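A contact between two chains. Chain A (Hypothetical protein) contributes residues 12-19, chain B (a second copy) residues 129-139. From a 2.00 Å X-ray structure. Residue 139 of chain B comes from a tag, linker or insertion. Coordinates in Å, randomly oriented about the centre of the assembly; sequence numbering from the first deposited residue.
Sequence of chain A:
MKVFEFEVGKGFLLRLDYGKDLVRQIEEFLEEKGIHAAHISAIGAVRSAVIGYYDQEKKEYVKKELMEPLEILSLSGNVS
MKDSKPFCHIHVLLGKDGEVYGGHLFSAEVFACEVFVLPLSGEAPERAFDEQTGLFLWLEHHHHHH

Chain A, residues 12-19: FLLRLDYG
Chain B, residues 129-139: FDEQTGLFLWL

Residues 12–15 of chain A belong to an extended strand that begins earlier in the chain, with phi/psi from −136/137 at Phe A12 to −108/109 at Arg A15; the backbone stays open through Tyr A18 (−63/140) to Gly A19, whose 79/−2 conformation calls for glycine. In chain B, Glu B131 and Gln B132 take helical angles near −55/−46, Thr B133 lies at −105/−25 and Gly B134 at 89/0. This turn is closed by Gly B134 N to Asp B130 O (2.8 Å) and Asp B130 N to Leu B135 O (2.9 Å), and the chain continues as a strand that includes residues 136–138. The two strands run at 129° with axes 8.3 Å apart at closest approach, and no backbone hydrogen bond joins them. Register is set by CA–CA distances of 6.8 Å for Arg A15–Trp B138 and 8.3 Å for Tyr A18–Gln B132.

Arg A15 has the largest area covered and makes both direct hydrogen bonds across the contact. Its fully extended side chain (ttt, chi4 172°) carries the guanidinium to chain B, where NH1 donates to Trp B138 O (2.7 Å) and NH2 forms a salt bridge with Asp B130 OD1 (3.0 Å), its hydrogen bond weak at 142°. Both acceptors lie near the guanidinium plane, while Leu B137 CD1 covers one face, 3.3 Å from Arg A15 NH2. Asp B130 (chi1 t) is held by its other oxygen, OD2, which accepts from Thr B133 N and OG1, both at 3.0 Å. A water bridges Arg A15 NH2, Asp B130 OD2 and Gln B132 NE2.

The Trp B138 indole (chi1 m, chi2 −35°) reaches back along strand A, placing CZ3 3.9 Å from Leu A13 CB and 3.7 Å from Leu A14 O, the latter at the ring edge. At the other end, Gln B132 (tt) lays CG over the Tyr A18 ring (chi1 t), 4.2 Å from its centroid, in a CH–pi contact.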

# COMPACT_ATOMS: atom_id res chain seq x y z
N PHE A 12 -15.40 1.13 1.09
CA PHE A 12 -15.79 0.11 2.05
C PHE A 12 -14.65 -0.31 2.96
O PHE A 12 -13.52 -0.49 2.53
CB PHE A 12 -16.28 -1.14 1.33
CG PHE A 12 -17.53 -0.93 0.54
CD1 PHE A 12 -18.77 -0.91 1.17
CD2 PHE A 12 -17.48 -0.79 -0.84
CE1 PHE A 12 -19.94 -0.75 0.44
CE2 PHE A 12 -18.64 -0.62 -1.59
CZ PHE A 12 -19.87 -0.61 -0.95
N LEU A 13 -14.97 -0.46 4.24
CA LEU A 13 -14.00 -0.95 5.21
C LEU A 13 -14.67 -2.23 5.69
O LEU A 13 -15.85 -2.22 6.02
CB LEU A 13 -13.83 0.03 6.38
CG LEU A 13 -12.95 1.26 6.14
CD1 LEU A 13 -12.89 2.10 7.43
CD2 LEU A 13 -11.55 0.83 5.73
N LEU A 14 -13.95 -3.34 5.69
CA LEU A 14 -14.57 -4.57 6.12
C LEU A 14 -13.80 -5.22 7.25
O LEU A 14 -12.57 -5.11 7.32
CB LEU A 14 -14.65 -5.59 4.97
CG LEU A 14 -14.77 -5.13 3.52
CD1 LEU A 14 -14.67 -6.35 2.63
CD2 LEU A 14 -16.08 -4.39 3.27
N ARG A 15 -14.53 -5.87 8.14
CA ARG A 15 -13.91 -6.61 9.24
C ARG A 15 -14.16 -8.06 8.83
O ARG A 15 -15.30 -8.52 8.85
CB ARG A 15 -14.60 -6.32 10.58
CG ARG A 15 -14.16 -7.29 11.68
CD ARG A 15 -14.85 -7.04 13.02
NE ARG A 15 -14.50 -8.09 13.97
CZ ARG A 15 -14.81 -8.09 15.27
NH1 ARG A 15 -15.50 -7.09 15.81
NH2 ARG A 15 -14.42 -9.10 16.04
N LEU A 16 -13.10 -8.76 8.43
CA LEU A 16 -13.21 -10.15 8.01
C LEU A 16 -13.45 -11.08 9.19
O LEU A 16 -13.14 -10.73 10.32
CB LEU A 16 -11.94 -10.58 7.27
CG LEU A 16 -11.91 -10.30 5.77
CD1 LEU A 16 -12.45 -8.91 5.50
CD2 LEU A 16 -10.49 -10.45 5.26
N ASP A 17 -13.99 -12.26 8.90
CA ASP A 17 -14.25 -13.25 9.94
C ASP A 17 -13.03 -14.08 10.29
O ASP A 17 -12.28 -14.52 9.41
CB ASP A 17 -15.38 -14.19 9.50
CG ASP A 17 -16.71 -13.49 9.36
OD1 ASP A 17 -17.11 -12.79 10.31
OD2 ASP A 17 -17.35 -13.64 8.30
N TYR A 18 -12.85 -14.30 11.58
CA TYR A 18 -11.75 -15.10 12.09
C TYR A 18 -11.86 -16.54 11.59
O TYR A 18 -12.96 -17.09 11.50
CB TYR A 18 -11.79 -15.06 13.63
CG TYR A 18 -10.85 -16.02 14.33
CD1 TYR A 18 -11.15 -17.38 14.43
CD2 TYR A 18 -9.66 -15.56 14.90
CE1 TYR A 18 -10.30 -18.26 15.09
CE2 TYR A 18 -8.81 -16.43 15.56
CZ TYR A 18 -9.13 -17.78 15.66
OH TYR A 18 -8.29 -18.64 16.32
N GLY A 19 -10.73 -17.14 11.23
CA GLY A 19 -10.73 -18.51 10.77
C GLY A 19 -11.15 -18.81 9.34
O GLY A 19 -11.11 -19.97 8.92
N PHE B 129 -13.42 -4.01 22.52
CA PHE B 129 -12.69 -5.22 22.85
C PHE B 129 -13.38 -6.45 22.26
O PHE B 129 -14.60 -6.60 22.36
CB PHE B 129 -12.58 -5.38 24.37
CG PHE B 129 -11.72 -6.53 24.79
CD1 PHE B 129 -10.34 -6.46 24.68
CD2 PHE B 129 -12.29 -7.70 25.29
CE1 PHE B 129 -9.53 -7.53 25.06
CE2 PHE B 129 -11.49 -8.77 25.67
CZ PHE B 129 -10.11 -8.69 25.56
N ASP B 130 -12.59 -7.31 21.64
CA ASP B 130 -13.09 -8.54 21.05
C ASP B 130 -12.44 -9.72 21.77
O ASP B 130 -11.23 -9.91 21.70
CB ASP B 130 -12.75 -8.58 19.56
CG ASP B 130 -13.12 -9.90 18.93
OD1 ASP B 130 -14.33 -10.19 18.80
OD2 ASP B 130 -12.20 -10.66 18.58
N GLU B 131 -13.27 -10.51 22.45
CA GLU B 131 -12.80 -11.67 23.22
C GLU B 131 -11.97 -12.66 22.41
O GLU B 131 -10.93 -13.14 22.86
CB GLU B 131 -14.02 -12.39 23.82
CG GLU B 131 -13.70 -13.64 24.63
CD GLU B 131 -13.09 -13.34 25.99
OE1 GLU B 131 -13.69 -12.56 26.76
OE2 GLU B 131 -12.01 -13.90 26.30
N GLN B 132 -12.44 -12.97 21.20
CA GLN B 132 -11.77 -13.92 20.32
C GLN B 132 -10.30 -13.63 20.03
O GLN B 132 -9.46 -14.53 20.10
CB GLN B 132 -12.55 -14.01 19.00
CG GLN B 132 -12.26 -15.24 18.17
CD GLN B 132 -13.19 -15.35 16.98
OE1 GLN B 132 -13.48 -16.46 16.50
NE2 GLN B 132 -13.67 -14.21 16.48
N THR B 133 -9.97 -12.38 19.71
CA THR B 133 -8.59 -12.02 19.38
C THR B 133 -7.84 -11.26 20.47
O THR B 133 -6.61 -11.29 20.51
CB THR B 133 -8.55 -11.17 18.10
OG1 THR B 133 -9.30 -9.96 18.31
CG2 THR B 133 -9.15 -11.93 16.92
N GLY B 134 -8.57 -10.58 21.33
CA GLY B 134 -7.94 -9.81 22.39
C GLY B 134 -7.63 -8.40 21.90
O GLY B 134 -7.08 -7.59 22.65
N LEU B 135 -7.97 -8.12 20.65
CA LEU B 135 -7.74 -6.79 20.07
C LEU B 135 -9.01 -5.97 20.20
O LEU B 135 -10.06 -6.47 20.63
CB LEU B 135 -7.41 -6.86 18.57
CG LEU B 135 -6.13 -7.45 17.97
CD1 LEU B 135 -4.91 -6.89 18.68
CD2 LEU B 135 -6.16 -8.94 18.06
N PHE B 136 -8.92 -4.70 19.83
CA PHE B 136 -10.07 -3.82 19.84
C PHE B 136 -10.46 -3.72 18.37
O PHE B 136 -9.85 -2.97 17.61
CB PHE B 136 -9.69 -2.45 20.40
CG PHE B 136 -9.51 -2.43 21.89
CD1 PHE B 136 -8.29 -2.76 22.47
CD2 PHE B 136 -10.57 -2.12 22.73
CE1 PHE B 136 -8.13 -2.78 23.85
CE2 PHE B 136 -10.43 -2.13 24.11
CZ PHE B 136 -9.20 -2.46 24.68
N LEU B 137 -11.47 -4.50 17.99
CA LEU B 137 -11.95 -4.54 16.61
C LEU B 137 -13.22 -3.73 16.38
O LEU B 137 -13.89 -3.32 17.33
CB LEU B 137 -12.18 -5.98 16.19
CG LEU B 137 -10.98 -6.90 16.45
CD1 LEU B 137 -11.24 -8.27 15.83
CD2 LEU B 137 -9.73 -6.28 15.86
N TRP B 138 -13.55 -3.49 15.12
CA TRP B 138 -14.73 -2.70 14.79
C TRP B 138 -16.04 -3.37 15.16
O TRP B 138 -16.19 -4.59 15.07
CB TRP B 138 -14.73 -2.35 13.30
CG TRP B 138 -13.56 -1.53 12.88
CD1 TRP B 138 -12.92 -0.56 13.62
CD2 TRP B 138 -12.91 -1.55 11.60
NE1 TRP B 138 -11.92 0.02 12.87
CE2 TRP B 138 -11.89 -0.56 11.63
CE3 TRP B 138 -13.09 -2.30 10.43
CZ2 TRP B 138 -11.06 -0.30 10.54
CZ3 TRP B 138 -12.26 -2.04 9.34
CH2 TRP B 138 -11.25 -1.05 9.41
N LEU B 139 -17.01 -2.55 15.56
CA LEU B 139 -18.30 -3.06 15.97
C LEU B 139 -19.43 -2.51 15.12
O LEU B 139 -20.11 -3.26 14.42
CB LEU B 139 -18.54 -2.70 17.44
CG LEU B 139 -19.79 -3.29 18.10
CD1 LEU B 139 -19.73 -4.81 18.04
CD2 LEU B 139 -19.87 -2.81 19.55
O HOH W 1 -15.14 -6.18 18.50
O HOH W 2 -12.74 -11.50 16.09
O HOH W 3 -14.73 -13.59 13.38